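PDB 2GNN: vascular endothelial growth factor homolog from Orf virus, which acts as a secreted, disulfide-linked homodimeric growth factor of the PDGF/VEGF family that binds a VEGF receptor and induces endothelial proliferation. Local coordinates for residues B[48-53]-B[92-98]; B[61-67]-B[98-103]. All coordinates share one frame; numbering follows the deposited sequence.

Interaction 1 of 2, residues B[48-53]-B[92-98]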
loop_
_atom_site.group_PDB
_atom_site.type_symbol
_atom_site.label_atom_id
_atom_site.label_comp_id
_atom_site.label_asym_id
_atom_site.label_seq_id
_atom_site.Cartn_x
_atom_site.Cartn_y
_atom_site.Cartn_z
ATOM N N VAL B 48 2.508 5.425 8.291
ATOM C CA VAL B 48 3.148 4.127 8.529
ATOM C C VAL B 48 2.703 3.102 7.503
ATOM O O VAL B 48 1.622 3.218 6.912
ATOM C CB VAL B 48 2.842 3.559 9.934
ATOM C CG1 VAL B 48 3.638 4.309 11.005
ATOM C CG2 VAL B 48 1.304 3.552 10.222
ATOM N N THR B 49 3.550 2.102 7.294
ATOM C CA THR B 49 3.194 0.950 6.485
ATOM C C THR B 49 2.626 -0.175 7.375
ATOM O O THR B 49 3.304 -0.669 8.293
ATOM C CB THR B 49 4.410 0.443 5.694
ATOM O OG1 THR B 49 4.981 1.532 4.983
ATOM C CG2 THR B 49 4.012 -0.611 4.695
ATOM N N LEU B 50 1.388 -0.572 7.080
ATOM C CA LEU B 50 0.717 -1.649 7.805
ATOM C C LEU B 50 0.339 -2.773 6.862
ATOM O O LEU B 50 -0.027 -2.526 5.704
ATOM C CB LEU B 50 -0.548 -1.116 8.477
ATOM C CG LEU B 50 -0.385 -0.030 9.535
ATOM C CD1 LEU B 50 -1.737 0.409 10.037
ATOM C CD2 LEU B 50 0.450 -0.570 10.671
ATOM N N MET B 51 0.438 -4.011 7.348
ATOM C CA MET B 51 -0.042 -5.158 6.590
ATOM C C MET B 51 -1.561 -5.196 6.684
ATOM O O MET B 51 -2.127 -5.255 7.771
ATOM C CB MET B 51 0.569 -6.450 7.110
ATOM C CG MET B 51 2.071 -6.532 6.938
ATOM S SD MET B 51 2.593 -6.277 5.230
ATOM C CE MET B 51 2.186 -7.850 4.470
ATOM N N ARG B 52 -2.221 -5.110 5.539
ATOM C CA ARG B 52 -3.676 -5.093 5.495
ATOM C C ARG B 52 -4.143 -5.936 4.342
ATOM O O ARG B 52 -3.458 -6.033 3.322
ATOM C CB ARG B 52 -4.173 -3.678 5.275
ATOM C CG ARG B 52 -4.188 -2.845 6.508
ATOM C CD ARG B 52 -5.581 -2.768 7.091
ATOM N NE ARG B 52 -5.614 -1.920 8.274
ATOM C CZ ARG B 52 -4.824 -2.102 9.325
ATOM N NH1 ARG B 52 -3.931 -3.087 9.303
ATOM N NH2 ARG B 52 -4.902 -1.290 10.379
ATOM N N CYS B 53 -5.316 -6.533 4.489
ATOM C CA CYS B 53 -5.858 -7.402 3.456
ATOM C C CYS B 53 -6.138 -6.615 2.188
ATOM O O CYS B 53 -6.766 -5.546 2.227
ATOM C CB CYS B 53 -7.107 -8.121 3.955
ATOM S SG CYS B 53 -6.725 -9.346 5.230
ATOM N N PHE B 92 -0.999 -0.937 16.633
ATOM C CA PHE B 92 -1.638 -0.934 15.314
ATOM C C PHE B 92 -2.134 -2.329 14.976
ATOM O O PHE B 92 -1.533 -3.329 15.363
ATOM C CB PHE B 92 -0.655 -0.465 14.223
ATOM C CG PHE B 92 -0.093 0.907 14.464
ATOM C CD1 PHE B 92 0.994 1.090 15.320
ATOM C CD2 PHE B 92 -0.661 2.012 13.865
ATOM C CE1 PHE B 92 1.493 2.361 15.572
ATOM C CE2 PHE B 92 -0.163 3.288 14.112
ATOM C CZ PHE B 92 0.927 3.452 14.962
ATOM N N VAL B 93 -3.238 -2.392 14.250
ATOM C CA VAL B 93 -3.780 -3.666 13.820
ATOM C C VAL B 93 -3.169 -4.040 12.465
ATOM O O VAL B 93 -3.239 -3.252 11.527
ATOM C CB VAL B 93 -5.329 -3.607 13.743
ATOM C CG1 VAL B 93 -5.900 -4.937 13.287
ATOM C CG2 VAL B 93 -5.914 -3.223 15.110
ATOM N N GLU B 94 -2.556 -5.222 12.382
ATOM C CA GLU B 94 -2.074 -5.783 11.108
ATOM C C GLU B 94 -2.902 -7.013 10.775
ATOM O O GLU B 94 -3.308 -7.740 11.673
ATOM C CB GLU B 94 -0.619 -6.247 11.214
ATOM C CG GLU B 94 0.340 -5.279 11.857
ATOM C CD GLU B 94 1.128 -4.458 10.861
ATOM O OE1 GLU B 94 1.259 -4.854 9.688
ATOM O OE2 GLU B 94 1.643 -3.408 11.264
ATOM N N HIS B 95 -3.118 -7.273 9.493
ATOM C CA HIS B 95 -3.801 -8.481 9.083
ATOM C C HIS B 95 -2.792 -9.579 8.768
ATOM O O HIS B 95 -1.818 -9.348 8.042
ATOM C CB HIS B 95 -4.700 -8.206 7.881
ATOM C CG HIS B 95 -5.747 -7.172 8.140
ATOM N ND1 HIS B 95 -6.370 -6.470 7.129
ATOM C CD2 HIS B 95 -6.270 -6.705 9.298
ATOM C CE1 HIS B 95 -7.234 -5.621 7.652
ATOM N NE2 HIS B 95 -7.200 -5.751 8.967
ATOM N N LYS B 96 -3.028 -10.769 9.324
ATOM C CA LYS B 96 -2.152 -11.928 9.118
ATOM C C LYS B 96 -2.730 -12.986 8.182
ATOM O O LYS B 96 -1.992 -13.812 7.643
ATOM C CB LYS B 96 -1.786 -12.577 10.454
ATOM C CG LYS B 96 -0.491 -12.066 11.064
ATOM C CD LYS B 96 0.064 -13.090 12.052
ATOM C CE LYS B 96 1.372 -12.619 12.677
ATOM N NZ LYS B 96 1.840 -13.569 13.731
ATOM N N LYS B 97 -4.045 -12.976 8.009
ATOM C CA LYS B 97 -4.713 -13.887 7.078
ATOM C C LYS B 97 -5.960 -13.225 6.534
ATOM O O LYS B 97 -6.566 -12.386 7.205
ATOM C CB LYS B 97 -5.074 -15.209 7.749
ATOM C CG LYS B 97 -4.234 -16.386 7.293
ATOM C CD LYS B 97 -4.979 -17.696 7.491
ATOM C CE LYS B 97 -4.566 -18.715 6.433
ATOM N NZ LYS B 97 -5.030 -20.093 6.765
ATOM N N CYS B 98 -6.338 -13.604 5.317
ATOM C CA CYS B 98 -7.423 -12.932 4.605
ATOM C C CYS B 98 -8.202 -13.940 3.810
ATOM O O CYS B 98 -7.687 -15.006 3.500
ATOM C CB CYS B 98 -6.875 -11.893 3.626
ATOM S SG CYS B 98 -5.657 -10.768 4.272
HETATM O O HOH W 1 -4.438 0.167 13.292
#

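Interaction 2 of 2, residues B[61-67]-B[98-103]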
loop_
_atom_site.group_PDB
_atom_site.type_symbol
_atom_site.label_atom_id
_atom_site.label_comp_id
_atom_site.label_asym_id
_atom_site.label_seq_id
_atom_site.Cartn_x
_atom_site.Cartn_y
_atom_site.Cartn_z
ATOM N N SER B 61 -19.290 -10.293 -6.050
ATOM C CA SER B 61 -20.053 -10.470 -4.808
ATOM C C SER B 61 -19.172 -10.831 -3.606
ATOM O O SER B 61 -19.684 -11.077 -2.508
ATOM C CB SER B 61 -21.136 -11.534 -4.999
ATOM O OG SER B 61 -21.722 -11.440 -6.284
ATOM N N LEU B 62 -17.856 -10.857 -3.816
ATOM C CA LEU B 62 -16.904 -11.219 -2.769
ATOM C C LEU B 62 -15.983 -10.049 -2.395
ATOM O O LEU B 62 -15.646 -9.214 -3.229
ATOM C CB LEU B 62 -16.086 -12.459 -3.174
ATOM C CG LEU B 62 -16.828 -13.793 -3.354
ATOM C CD1 LEU B 62 -15.964 -14.864 -4.000
ATOM C CD2 LEU B 62 -17.326 -14.293 -2.027
ATOM N N GLU B 63 -15.599 -9.990 -1.127
ATOM C CA GLU B 63 -14.658 -8.998 -0.662
ATOM C C GLU B 63 -13.527 -9.649 0.109
ATOM O O GLU B 63 -13.703 -10.687 0.748
ATOM C CB GLU B 63 -15.348 -7.919 0.181
ATOM C CG GLU B 63 -16.293 -8.447 1.266
ATOM C CD GLU B 63 -16.917 -7.336 2.102
ATOM O OE1 GLU B 63 -16.529 -6.162 1.920
ATOM O OE2 GLU B 63 -17.798 -7.639 2.940
ATOM N N CYS B 64 -12.361 -9.024 0.026
ATOM C CA CYS B 64 -11.155 -9.541 0.632
ATOM C C CYS B 64 -11.074 -8.961 2.027
ATOM O O CYS B 64 -10.896 -7.760 2.190
ATOM C CB CYS B 64 -9.939 -9.146 -0.218
ATOM S SG CYS B 64 -8.362 -9.694 0.446
ATOM N N VAL B 65 -11.228 -9.817 3.030
ATOM C CA VAL B 65 -11.356 -9.358 4.415
ATOM C C VAL B 65 -10.467 -10.184 5.342
ATOM O O VAL B 65 -10.129 -11.323 5.013
ATOM C CB VAL B 65 -12.830 -9.436 4.909
ATOM C CG1 VAL B 65 -13.718 -8.479 4.134
ATOM C CG2 VAL B 65 -13.365 -10.846 4.796
ATOM N N PRO B 66 -10.062 -9.599 6.485
ATOM C CA PRO B 66 -9.225 -10.306 7.448
ATOM C C PRO B 66 -9.935 -11.441 8.162
ATOM O O PRO B 66 -11.086 -11.293 8.575
ATOM C CB PRO B 66 -8.866 -9.221 8.455
ATOM C CG PRO B 66 -9.951 -8.212 8.331
ATOM C CD PRO B 66 -10.320 -8.207 6.902
ATOM N N THR B 67 -9.239 -12.566 8.300
ATOM C CA THR B 67 -9.697 -13.674 9.116
ATOM C C THR B 67 -8.748 -13.899 10.296
ATOM O O THR B 67 -8.986 -14.764 11.136
ATOM C CB THR B 67 -9.822 -14.961 8.295
ATOM O OG1 THR B 67 -8.526 -15.364 7.840
ATOM C CG2 THR B 67 -10.736 -14.745 7.102
ATOM N N CYS B 98 -6.338 -13.604 5.317
ATOM C CA CYS B 98 -7.423 -12.932 4.605
ATOM C C CYS B 98 -8.202 -13.940 3.810
ATOM O O CYS B 98 -7.687 -15.006 3.500
ATOM C CB CYS B 98 -6.875 -11.893 3.626
ATOM S SG CYS B 98 -5.657 -10.768 4.272
ATOM N N ASP B 99 -9.423 -13.590 3.426
ATOM C CA ASP B 99 -10.242 -14.525 2.659
ATOM C C ASP B 99 -11.255 -13.779 1.798
ATOM O O ASP B 99 -11.651 -12.655 2.113
ATOM C CB ASP B 99 -10.938 -15.507 3.618
ATOM C CG ASP B 99 -11.268 -16.846 2.975
ATOM O OD1 ASP B 99 -10.758 -17.159 1.876
ATOM O OD2 ASP B 99 -12.051 -17.604 3.593
ATOM N N CYS B 100 -11.646 -14.402 0.696
ATOM C CA CYS B 100 -12.716 -13.875 -0.144
ATOM C C CYS B 100 -14.077 -14.398 0.346
ATOM O O CYS B 100 -14.439 -15.565 0.134
ATOM C CB CYS B 100 -12.460 -14.184 -1.630
ATOM S SG CYS B 100 -11.185 -13.109 -2.385
ATOM N N ARG B 101 -14.802 -13.501 1.013
ATOM C CA ARG B 101 -16.043 -13.795 1.720
ATOM C C ARG B 101 -17.185 -12.963 1.123
ATOM O O ARG B 101 -16.950 -11.842 0.667
ATOM C CB ARG B 101 -15.879 -13.450 3.209
ATOM C CG ARG B 101 -14.765 -14.207 3.941
ATOM C CD ARG B 101 -15.131 -15.669 4.181
ATOM N NE ARG B 101 -14.134 -16.394 4.974
ATOM C CZ ARG B 101 -14.097 -16.433 6.309
ATOM N NH1 ARG B 101 -14.995 -15.773 7.035
ATOM N NH2 ARG B 101 -13.149 -17.134 6.923
ATOM N N PRO B 102 -18.421 -13.502 1.121
ATOM C CA PRO B 102 -19.566 -12.778 0.556
ATOM C C PRO B 102 -19.870 -11.490 1.323
ATOM O O PRO B 102 -19.497 -11.375 2.489
ATOM C CB PRO B 102 -20.725 -13.770 0.721
ATOM C CG PRO B 102 -20.081 -15.092 0.934
ATOM C CD PRO B 102 -18.822 -14.815 1.658
ATOM N N ARG B 103 -20.540 -10.538 0.676
ATOM C CA ARG B 103 -20.908 -9.270 1.326
ATOM C C ARG B 103 -22.192 -9.361 2.155
ATOM O O ARG B 103 -22.489 -8.465 2.958
ATOM C CB ARG B 103 -21.044 -8.148 0.300
ATOM C CG ARG B 103 -19.727 -7.639 -0.215
ATOM C CD ARG B 103 -19.865 -6.246 -0.811
ATOM N NE ARG B 103 -18.597 -5.803 -1.388
ATOM C CZ ARG B 103 -18.134 -6.191 -2.576
ATOM N NH1 ARG B 103 -18.837 -7.031 -3.333
ATOM N NH2 ARG B 103 -16.965 -5.735 -3.009
#

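Interaction 1 of 2, residues B[48-53]-B[92-98]
His95 and Arg52 each reach across to the backbone of the other strand. The imidazole presents its edge to Cys53: backbone N of Cys53 donates to ND1 of His95 at 2.8 Å, lying close to the ring plane, which fixes the ring's rotation. NE2 of the ring hydrogen-bonds to a glycerol, probably from the crystallisation liquor. The Arg52 chain, bent at its second torsion (chi2 -100°), folds back over this ring, with CD 3.3 Å from CE1 of His95 and the guanidinium tilted 27° from the imidazole plane. Its NH1 and NH2 point at the Val93 carbonyl oxygen, though the NH1 approach is implausibly short and doubtful, and the NH2 bond is weak; a water bridges NH2, again weakly, and Val93 N. Strands 48-53 and 92-98 run roughly in the same direction, each in its own antiparallel pair in this cystine-knot growth factor, and bonds from Glu94 and His95 to backbone N-H groups supplement one direct backbone bond, His95 N to Met51 O (2.8 Å). Glu94 brings OE1 to within 2.6 Å of Met51 N, which approaches from above the carboxylate plane; its OE2 lies against Leu50 CD2. That methyl also packs on CB of Phe92 (3.7 Å), the two side chains crossing nearly at right angles. SG of Cys53 joins SG of Cys98 in a disulfide with a torsion of -88°.

Interaction 2 of 2, residues B[61-67]-B[98-103]
The cystine-knot end of the long hairpin formed by strands 62-79 and 85-102 is an antiparallel ladder that carries Cys64, Cys98 and Cys100 on one face. As in the family, the Cys22-Cys64 disulfide threads the ring closed by Cys53-Cys98 and Cys57-Cys100. Cys64 and Cys100 sit opposite each other as a non-hydrogen-bonded pair, yet do not bond to each other. With chi1 at 179°, SG of Cys64 swings away from its own N and lies 4.1 Å from CB of Cys98. Flanking this pair, Glu63 with Arg101 and Val65 with Asp99 exchange two backbone hydrogen bonds each, with N to O 2.9 to 3.0 Å. On the other face, CG2 of Val65 presses on CG of Arg101 at 3.7 Å, the two side chains crossing at about a right angle, and the arginine then bends at chi2 (-73°) to run along its strand. There its NE donates almost straight to OD2 of Asp99 (2.8 Å), a salt bridge with OD2 in the guanidinium plane but met on its anti side, out of the carboxylate plane, while CG2 of Thr67 covers one face of the guanidinium. Toward the last ordered residue, Arg103 lays its guanidinium over Leu62 C and Glu63 CB, and NH1 binds the carbonyl of Glu60; the Glu63 carboxylate is a long, purely electrostatic partner. Leu62 folds the other way, its CD2 methyl resting 3.4 Å from the Pro102 N.

From the N terminus, after helix 13-20 and strand 23-30, the chain lays down 48-53, then passes Cys57, which pairs with Cys100, to reach 61-67, runs out along strand 62-79 and comes back through 92-98 into 98-103. Interaction 1 closes a loop of 38 residues and interaction 2 one of 30; because their segments alternate, the loops cross rather than nest. Strand 85-102 serves both, and Cys98 belongs to each. Interaction 2 zips the base of the hairpin, whereas interaction 1 fastens that hairpin to strand 47-54 of the other sheet. The two contacts also touch directly, with Cys53 SG packed on Pro66 CA and Lys97 O probably bonded to Thr67 N.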